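Local coordinates for gene 2 protein (Enterobacteria phage Sf6, PDB 5C12) that serves as the nuclease domain of the phage's large terminase subunit, binding metal ions in an active site that cuts viral DNA during genome packaging, at residues Met210-Lys224 / Glu238-Ala251. The protein carries 1 engineered substitution. Numbering follows the deposited sequence.
Sequences MLEKLFAELTQIQRK and EMKQKLGIPSPNLA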
ATOM      1  N   MET A 210       0.018  -4.699  15.189  1.00 18.16           N
ATOM      2  CA  MET A 210       0.379  -4.576  13.786  1.00 18.49           C
ATOM      3  C   MET A 210       0.035  -3.191  13.234  1.00 17.61           C
ATOM      4  O   MET A 210       0.728  -2.671  12.356  1.00 15.23           O
ATOM      5  CB  MET A 210      -0.269  -5.692  12.938  1.00 18.35           C
ATOM      6  CG  MET A 210       0.322  -7.098  13.158  1.00 19.49           C
ATOM      7  SD  MET A 210       2.121  -7.112  13.046  1.00 20.55           S
ATOM      8  CE  MET A 210       2.371  -6.525  11.407  1.00 16.02           C
ATOM      9  N   LEU A 211      -1.046  -2.589  13.718  1.00 16.08           N
ATOM     10  CA  LEU A 211      -1.403  -1.263  13.250  1.00 17.52           C
ATOM     11  C   LEU A 211      -0.308  -0.258  13.630  1.00 13.76           C
ATOM     12  O   LEU A 211       0.073   0.585  12.815  1.00 17.79           O
ATOM     13  CB  LEU A 211      -2.766  -0.836  13.807  1.00 19.00           C
ATOM     14  CG  LEU A 211      -3.351   0.452  13.243  1.00 19.35           C
ATOM     15  CD1 LEU A 211      -3.573   0.345  11.759  1.00 18.17           C
ATOM     16  CD2 LEU A 211      -4.664   0.790  13.982  1.00 21.74           C
ATOM     17  N   GLU A 212       0.179  -0.337  14.867  1.00 14.63           N
ATOM     18  CA  GLU A 212       1.277   0.511  15.337  1.00 16.15           C
ATOM     19  C   GLU A 212       2.552   0.287  14.506  1.00 18.60           C
ATOM     20  O   GLU A 212       3.255   1.246  14.184  1.00 17.57           O
ATOM     21  CB  GLU A 212       1.572   0.271  16.818  1.00 22.53           C
ATOM     22  CG  GLU A 212       2.747   1.092  17.316  1.00 37.62           C
ATOM     23  CD  GLU A 212       2.583   2.562  16.972  1.00 76.57           C
ATOM     24  OE1 GLU A 212       1.471   3.076  17.230  1.00 36.96           O
ATOM     25  OE2 GLU A 212       3.532   3.190  16.427  1.00 35.81           O
ATOM     26  N   LYS A 213       2.865  -0.959  14.170  1.00 17.82           N
ATOM     27  CA  LYS A 213       4.053  -1.214  13.348  1.00 18.67           C
ATOM     28  C   LYS A 213       3.915  -0.562  11.977  1.00 14.29           C
ATOM     29  O   LYS A 213       4.869   0.049  11.457  1.00 17.17           O
ATOM     30  CB  LYS A 213       4.295  -2.726  13.157  1.00 16.22           C
ATOM     31  CG  LYS A 213       4.690  -3.465  14.414  1.00 19.06           C
ATOM     32  CD  LYS A 213       5.302  -4.803  14.020  1.00 23.57           C
ATOM     33  CE  LYS A 213       5.728  -5.605  15.205  1.00 30.48           C
ATOM     34  NZ  LYS A 213       6.697  -6.660  14.772  1.00 27.63           N
ATOM     35  N   LEU A 214       2.730  -0.681  11.385  1.00 13.64           N
ATOM     36  CA  LEU A 214       2.450  -0.054  10.101  1.00 11.03           C
ATOM     37  C   LEU A 214       2.644   1.463  10.206  1.00 13.42           C
ATOM     38  O   LEU A 214       3.295   2.079   9.362  1.00 13.51           O
ATOM     39  CB  LEU A 214       1.035  -0.353   9.644  1.00 12.30           C
ATOM     40  CG  LEU A 214       0.560   0.466   8.445  1.00 12.31           C
ATOM     41  CD1 LEU A 214       1.247   0.007   7.175  1.00 11.99           C
ATOM     42  CD2 LEU A 214      -0.978   0.435   8.295  1.00 12.08           C
ATOM     43  N   PHE A 215       2.058   2.060  11.238  1.00 13.78           N
ATOM     44  CA  PHE A 215       2.127   3.496  11.377  1.00 15.52           C
ATOM     45  C   PHE A 215       3.562   3.991  11.512  1.00 14.54           C
ATOM     46  O   PHE A 215       3.919   5.039  10.968  1.00 17.53           O
ATOM     47  CB  PHE A 215       1.307   3.956  12.579  1.00 13.98           C
ATOM     48  CG  PHE A 215      -0.186   3.864  12.387  1.00 15.52           C
ATOM     49  CD1 PHE A 215      -0.750   3.360  11.232  1.00 14.06           C
ATOM     50  CD2 PHE A 215      -1.037   4.319  13.385  1.00 16.69           C
ATOM     51  CE1 PHE A 215      -2.130   3.307  11.077  1.00 13.40           C
ATOM     52  CE2 PHE A 215      -2.406   4.268  13.222  1.00 15.24           C
ATOM     53  CZ  PHE A 215      -2.958   3.775  12.079  1.00 15.08           C
ATOM     54  N   ALA A 216       4.376   3.253  12.254  1.00 15.59           N
ATOM     55  CA  ALA A 216       5.769   3.619  12.459  1.00 15.97           C
ATOM     56  C   ALA A 216       6.562   3.551  11.160  1.00 16.87           C
ATOM     57  O   ALA A 216       7.581   4.221  11.026  1.00 20.85           O
ATOM     58  CB  ALA A 216       6.406   2.728  13.489  1.00 21.18           C
ATOM     59  N   GLU A 217       6.126   2.703  10.229  1.00 16.70           N
ATOM     60  CA  GLU A 217       6.746   2.642   8.918  1.00 15.52           C
ATOM     61  C   GLU A 217       6.241   3.752   8.020  1.00 14.51           C
ATOM     62  O   GLU A 217       7.026   4.421   7.350  1.00 15.90           O
ATOM     63  CB  GLU A 217       6.509   1.267   8.252  1.00 14.34           C
ATOM     64  CG  GLU A 217       7.254   0.126   8.917  1.00 15.11           C
ATOM     65  CD  GLU A 217       7.139  -1.209   8.158  1.00 14.44           C
ATOM     66  OE1 GLU A 217       6.502  -1.226   7.080  1.00 16.76           O
ATOM     67  OE2 GLU A 217       7.689  -2.205   8.671  1.00 21.06           O
ATOM     68  N   LEU A 218       4.933   3.990   8.035  1.00 14.45           N
ATOM     69  CA  LEU A 218       4.333   4.984   7.150  1.00 15.40           C
ATOM     70  C   LEU A 218       4.879   6.403   7.368  1.00 13.87           C
ATOM     71  O   LEU A 218       5.000   7.181   6.413  1.00 15.78           O
ATOM     72  CB  LEU A 218       2.808   4.994   7.291  1.00 15.07           C
ATOM     73  CG  LEU A 218       2.030   3.847   6.627  1.00 13.80           C
ATOM     74  CD1 LEU A 218       0.564   3.926   6.981  1.00 12.66           C
ATOM     75  CD2 LEU A 218       2.182   3.886   5.110  1.00 13.94           C
ATOM     76  N   THR A 219       5.192   6.749   8.614  1.00 13.89           N
ATOM     77  CA  THR A 219       5.698   8.077   8.902  1.00 13.81           C
ATOM     78  C   THR A 219       7.168   8.250   8.562  1.00 16.98           C
ATOM     79  O   THR A 219       7.710   9.346   8.738  1.00 20.48           O
ATOM     80  CB  THR A 219       5.474   8.440  10.370  1.00 17.60           C
ATOM     81  OG1 THR A 219       6.083   7.447  11.204  1.00 20.61           O
ATOM     82  CG2 THR A 219       3.972   8.515  10.645  1.00 19.05           C
ATOM     83  N   GLN A 220       7.792   7.191   8.043  1.00 17.37           N
ATOM     84  CA  GLN A 220       9.187   7.241   7.613  1.00 20.19           C
ATOM     85  C   GLN A 220       9.319   7.417   6.101  1.00 19.25           C
ATOM     86  O   GLN A 220      10.411   7.704   5.613  1.00 21.54           O
ATOM     87  CB  GLN A 220       9.915   5.957   8.012  1.00 21.37           C
ATOM     88  CG  GLN A 220       9.913   5.660   9.507  1.00 33.33           C
ATOM     89  CD  GLN A 220      11.065   6.296  10.224  1.00 50.67           C
ATOM     90  OE1 GLN A 220      11.258   7.512  10.162  1.00 55.74           O
ATOM     91  NE2 GLN A 220      11.856   5.476  10.905  1.00 58.02           N
ATOM     92  N   ILE A 221       8.228   7.227   5.365  1.00 15.43           N
ATOM     93  CA  ILE A 221       8.260   7.348   3.902  1.00 16.72           C
ATOM     94  C   ILE A 221       8.520   8.818   3.559  1.00 19.38           C
ATOM     95  O   ILE A 221       7.834   9.716   4.058  1.00 18.63           O
ATOM     96  CB  ILE A 221       6.972   6.849   3.249  1.00 13.64           C
ATOM     97  CG1 ILE A 221       6.690   5.391   3.624  1.00 16.14           C
ATOM     98  CG2 ILE A 221       7.047   7.006   1.731  1.00 14.94           C
ATOM     99  CD1 ILE A 221       7.784   4.416   3.215  1.00 20.87           C
ATOM    100  N   GLN A 222       9.532   9.067   2.738  1.00 18.68           N
ATOM    101  CA  GLN A 222       9.998  10.435   2.524  1.00 26.11           C
ATOM    102  C   GLN A 222      10.175  10.788   1.056  1.00 18.68           C
ATOM    103  O   GLN A 222      10.612   9.972   0.251  1.00 18.67           O
ATOM    104  CB  GLN A 222      11.341  10.664   3.224  1.00 26.94           C
ATOM    105  CG  GLN A 222      11.256  10.737   4.720  1.00 53.24           C
ATOM    106  CD  GLN A 222      12.614  10.816   5.355  1.00 47.34           C
ATOM    107  OE1 GLN A 222      12.863  10.189   6.382  1.00 77.23           O
ATOM    108  NE2 GLN A 222      13.513  11.598   4.751  1.00 34.48           N
ATOM    109  N   ARG A 223       9.869  12.036   0.747  1.00 21.05           N
ATOM    110  CA  ARG A 223      10.153  12.598  -0.559  1.00 21.73           C
ATOM    111  C   ARG A 223      11.658  12.789  -0.735  1.00 25.63           C
ATOM    112  O   ARG A 223      12.394  12.952   0.246  1.00 28.26           O
ATOM    113  CB  ARG A 223       9.405  13.927  -0.673  1.00 25.59           C
ATOM    114  CG  ARG A 223       9.365  14.550  -2.039  1.00 34.42           C
ATOM    115  CD  ARG A 223       8.496  15.810  -2.029  1.00 24.37           C
ATOM    116  NE  ARG A 223       8.771  16.643  -3.191  1.00 40.92           N
ATOM    117  CZ  ARG A 223       8.340  17.890  -3.347  1.00 53.07           C
ATOM    118  NH1 ARG A 223       7.601  18.467  -2.408  1.00 47.58           N
ATOM    119  NH2 ARG A 223       8.650  18.558  -4.449  1.00 48.88           N
ATOM    120  N   LYS A 224      12.136  12.757  -1.976  1.00 24.28           N
ATOM    121  CA  LYS A 224      13.529  13.102  -2.252  1.00 26.22           C
ATOM    122  C   LYS A 224      13.573  14.079  -3.415  1.00 21.65           C
ATOM    123  O   LYS A 224      12.646  14.110  -4.226  1.00 27.68           O
ATOM    124  CB  LYS A 224      14.362  11.863  -2.595  1.00 32.72           C
ATOM    125  CG  LYS A 224      14.070  11.311  -3.965  1.00 28.57           C
ATOM    126  CD  LYS A 224      14.880  10.070  -4.309  1.00 33.94           C
ATOM    127  CE  LYS A 224      16.325  10.404  -4.539  1.00 51.84           C
ATOM    128  NZ  LYS A 224      17.032   9.241  -5.123  1.00 50.28           N
ATOM    129  N   GLU A 238      17.988   3.638   0.004  1.00 25.12           N
ATOM    130  CA  GLU A 238      18.366   4.960   0.466  1.00 21.84           C
ATOM    131  C   GLU A 238      17.956   5.184   1.917  1.00 29.17           C
ATOM    132  O   GLU A 238      18.714   5.750   2.703  1.00 31.06           O
ATOM    133  CB  GLU A 238      17.738   6.016  -0.429  1.00 28.49           C
ATOM    134  CG  GLU A 238      18.333   6.046  -1.817  1.00 39.81           C
ATOM    135  CD  GLU A 238      17.632   7.023  -2.731  1.00 44.95           C
ATOM    136  OE1 GLU A 238      16.380   7.043  -2.748  1.00 32.28           O
ATOM    137  OE2 GLU A 238      18.338   7.773  -3.436  1.00 63.81           O
ATOM    138  N   MET A 239      16.754   4.744   2.271  1.00 27.57           N
ATOM    139  CA  MET A 239      16.268   4.918   3.637  1.00 28.52           C
ATOM    140  C   MET A 239      17.216   4.226   4.599  1.00 27.02           C
ATOM    141  O   MET A 239      17.540   4.756   5.661  1.00 30.31           O
ATOM    142  CB  MET A 239      14.865   4.351   3.793  1.00 27.44           C
ATOM    143  CG  MET A 239      13.806   5.099   3.009  1.00 29.10           C
ATOM    144  SD  MET A 239      12.197   4.277   3.040  1.00 25.98           S
ATOM    145  CE  MET A 239      11.671   4.645   4.707  1.00 26.03           C
ATOM    146  N   LYS A 240      17.653   3.034   4.211  1.00 30.65           N
ATOM    147  CA  LYS A 240      18.555   2.226   5.023  1.00 31.14           C
ATOM    148  C   LYS A 240      19.907   2.907   5.198  1.00 39.20           C
ATOM    149  O   LYS A 240      20.387   3.112   6.314  1.00 38.74           O
ATOM    150  CB  LYS A 240      18.760   0.877   4.342  1.00 34.84           C
ATOM    151  CG  LYS A 240      19.250  -0.245   5.249  1.00 57.40           C
ATOM    152  CD  LYS A 240      18.146  -1.272   5.499  1.00 76.00           C
ATOM    153  CE  LYS A 240      17.570  -1.824   4.192  1.00 60.07           C
ATOM    154  NZ  LYS A 240      16.353  -2.635   4.411  1.00 64.07           N
ATOM    155  N   GLN A 241      20.523   3.264   4.080  1.00 36.80           N
ATOM    156  CA  GLN A 241      21.905   3.713   4.099  1.00 38.66           C
ATOM    157  C   GLN A 241      22.031   5.144   4.607  1.00 43.30           C
ATOM    158  O   GLN A 241      22.999   5.482   5.278  1.00 43.63           O
ATOM    159  CB  GLN A 241      22.518   3.569   2.705  1.00 47.20           C
ATOM    160  CG  GLN A 241      22.537   2.128   2.201  1.00 45.62           C
ATOM    161  CD  GLN A 241      23.067   2.003   0.784  1.00 66.27           C
ATOM    162  OE1 GLN A 241      23.123   2.983   0.039  1.00 71.58           O
ATOM    163  NE2 GLN A 241      23.464   0.792   0.405  1.00 59.79           N
ATOM    164  N   LYS A 242      21.044   5.977   4.307  1.00 33.62           N
ATOM    165  CA  LYS A 242      21.103   7.385   4.690  1.00 44.42           C
ATOM    166  C   LYS A 242      20.582   7.638   6.102  1.00 44.61           C
ATOM    167  O   LYS A 242      21.115   8.480   6.827  1.00 43.28           O
ATOM    168  CB  LYS A 242      20.317   8.239   3.696  1.00 39.52           C
ATOM    169  CG  LYS A 242      20.356   9.733   3.995  1.00 62.14           C
ATOM    170  CD  LYS A 242      19.669  10.536   2.898  1.00 62.42           C
ATOM    171  CE  LYS A 242      19.695  12.028   3.193  1.00 55.59           C
ATOM    172  NZ  LYS A 242      19.035  12.813   2.113  1.00 57.61           N
ATOM    173  N   LEU A 243      19.548   6.904   6.494  1.00 34.08           N
ATOM    174  CA  LEU A 243      18.832   7.201   7.733  1.00 35.30           C
ATOM    175  C   LEU A 243      18.731   6.009   8.679  1.00 36.01           C
ATOM    176  O   LEU A 243      18.139   6.115   9.755  1.00 36.75           O
ATOM    177  CB  LEU A 243      17.421   7.694   7.406  1.00 31.59           C
ATOM    178  CG  LEU A 243      17.343   8.944   6.528  1.00 37.03           C
ATOM    179  CD1 LEU A 243      15.898   9.297   6.240  1.00 39.85           C
ATOM    180  CD2 LEU A 243      18.060  10.114   7.189  1.00 36.98           C
ATOM    181  N   GLY A 244      19.293   4.878   8.273  1.00 32.08           N
ATOM    182  CA  GLY A 244      19.326   3.696   9.111  1.00 32.34           C
ATOM    183  C   GLY A 244      17.969   3.074   9.383  1.00 36.77           C
ATOM    184  O   GLY A 244      17.808   2.364  10.370  1.00 41.95           O
ATOM    185  N   ILE A 245      16.993   3.302   8.512  1.00 32.21           N
ATOM    186  CA  ILE A 245      15.664   2.751   8.767  1.00 35.01           C
ATOM    187  C   ILE A 245      15.459   1.476   7.954  1.00 28.95           C
ATOM    188  O   ILE A 245      15.810   1.418   6.773  1.00 32.30           O
ATOM    189  CB  ILE A 245      14.522   3.785   8.534  1.00 41.77           C
ATOM    190  CG1 ILE A 245      13.567   3.360   7.429  1.00 43.03           C
ATOM    191  CG2 ILE A 245      15.072   5.174   8.242  1.00 49.99           C
ATOM    192  CD1 ILE A 245      12.152   3.202   7.896  1.00 64.32           C
ATOM    193  N   PRO A 246      14.917   0.441   8.604  1.00 31.40           N
ATOM    194  CA  PRO A 246      14.710  -0.853   7.954  1.00 29.19           C
ATOM    195  C   PRO A 246      13.660  -0.761   6.854  1.00 22.15           C
ATOM    196  O   PRO A 246      12.879   0.192   6.793  1.00 22.06           O
ATOM    197  CB  PRO A 246      14.237  -1.763   9.097  1.00 30.63           C
ATOM    198  CG  PRO A 246      13.772  -0.860  10.162  1.00 34.48           C
ATOM    199  CD  PRO A 246      14.527   0.421  10.026  1.00 30.21           C
ATOM    200  N   SER A 247      13.642  -1.769   5.995  1.00 21.96           N
ATOM    201  CA  SER A 247      12.751  -1.758   4.842  1.00 18.71           C
ATOM    202  C   SER A 247      11.303  -1.723   5.325  1.00 17.56           C
ATOM    203  O   SER A 247      10.917  -2.511   6.193  1.00 20.40           O
ATOM    204  CB  SER A 247      13.001  -2.987   3.979  1.00 33.46           C
ATOM    205  OG  SER A 247      12.441  -2.801   2.692  1.00 37.38           O
ATOM    206  N   PRO A 248      10.500  -0.797   4.775  1.00 20.04           N
ATOM    207  CA  PRO A 248       9.132  -0.606   5.261  1.00 17.35           C
ATOM    208  C   PRO A 248       8.145  -1.501   4.528  1.00 14.58           C
ATOM    209  O   PRO A 248       7.318  -1.023   3.746  1.00 15.22           O
ATOM    210  CB  PRO A 248       8.888   0.874   4.971  1.00 18.35           C
ATOM    211  CG  PRO A 248       9.635   1.110   3.684  1.00 21.86           C
ATOM    212  CD  PRO A 248      10.886   0.262   3.817  1.00 23.33           C
ATOM    213  N   ASN A 249       8.235  -2.804   4.781  1.00 15.55           N
ATOM    214  CA  ASN A 249       7.462  -3.754   3.991  1.00 15.79           C
ATOM    215  C   ASN A 249       5.966  -3.703   4.232  1.00 13.58           C
ATOM    216  O   ASN A 249       5.184  -3.999   3.326  1.00 12.75           O
ATOM    217  CB  ASN A 249       7.930  -5.171   4.239  1.00 15.45           C
ATOM    218  CG  ASN A 249       9.424  -5.282   4.307  1.00 31.07           C
ATOM    219  OD1 ASN A 249      10.078  -5.305   3.290  1.00 26.39           O
ATOM    220  ND2 ASN A 249       9.975  -5.353   5.520  1.00 36.26           N
ATOM    221  N   LEU A 250       5.544  -3.356   5.453  1.00 12.88           N
ATOM    222  CA  LEU A 250       4.117  -3.227   5.723  1.00 13.17           C
ATOM    223  C   LEU A 250       3.554  -2.007   4.985  1.00 11.38           C
ATOM    224  O   LEU A 250       2.483  -2.078   4.366  1.00 10.86           O
ATOM    225  CB  LEU A 250       3.839  -3.093   7.224  1.00 12.98           C
ATOM    226  CG  LEU A 250       4.362  -4.181   8.135  1.00 14.50           C
ATOM    227  CD1 LEU A 250       4.107  -3.763   9.568  1.00 14.80           C
ATOM    228  CD2 LEU A 250       3.688  -5.496   7.798  1.00 12.83           C
ATOM    229  N   ALA A 251       4.275  -0.881   5.067  1.00 12.16           N
ATOM    230  CA  ALA A 251       3.892   0.332   4.338  1.00 12.57           C
ATOM    231  C   ALA A 251       3.813   0.084   2.844  1.00 10.72           C
ATOM    232  O   ALA A 251       2.873   0.511   2.194  1.00 11.18           O
ATOM    233  CB  ALA A 251       4.879   1.479   4.623  1.00 13.40           C
TER
HETATM  234  O   HOH W   1       8.256  -4.492   7.560  1.00 20.86           O
HETATM  235  O   HOH W   2      10.356  -1.843   9.138  1.00 35.95           O
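Glu217, near the end of helix 208-218, faces the first turn of helix 249-256, its CA opposite that of Pro248 at 5.4 Å, while Leu214 and Leu218 lie against Leu250 and Ala251. With CG anti to its carbonyl carbon (chi1 -69°) and the chain extended beyond, Glu217 carries its carboxylate across Pro248 to the backbone N-H groups of the new helix. OE1 of Glu217 is met nearly along its C-O axis by N of Ala251 at 3.0 Å, and N of Leu250 gives it a second, weak bond. A carboxylate suits this place because the first-turn amides lack helical acceptors; Pro248, at the N-cap position, has no side-chain acceptor to offer them, and OE1 of Glu217 supplies one from the other helix. OE2 of Glu217 accepts from two waters: one in turn accepts a hydrogen bond from ND2 of Asn249, the other donates a second one to O of Ser247.

Leu250 is a knob among Met210, Lys213, Leu214 and Glu217. Its CD1 lies 3.7 Å from CE of Met210, whose flexible chain, bent at chi2 and chi3, crosses it at about a right angle. Small Ala251 lets the helices approach, its CB 3.6 Å from CD2 of Leu218. Farther along, CD1 of Ile221 rests on the ring of Pro248, and CD1 of Ile245 packs along the aliphatic part of Gln220. At the far end NZ of Lys224 forms a salt bridge with Glu238, meeting the syn lone pair of OE2 at 2.6 Å; OE1 of Glu238 accepts from the backbone of Thr235.

Asn249 binds manganese in other structures of this protein, and here Asp252 in the same helix helps ligate magnesium. Where Asn249 binds manganese, Glu217 would probably act from the second shell through a water: its negative charge probably complements the helix dipole, and its water-mediated link may help orient Asn249 beside the nuclease metal site.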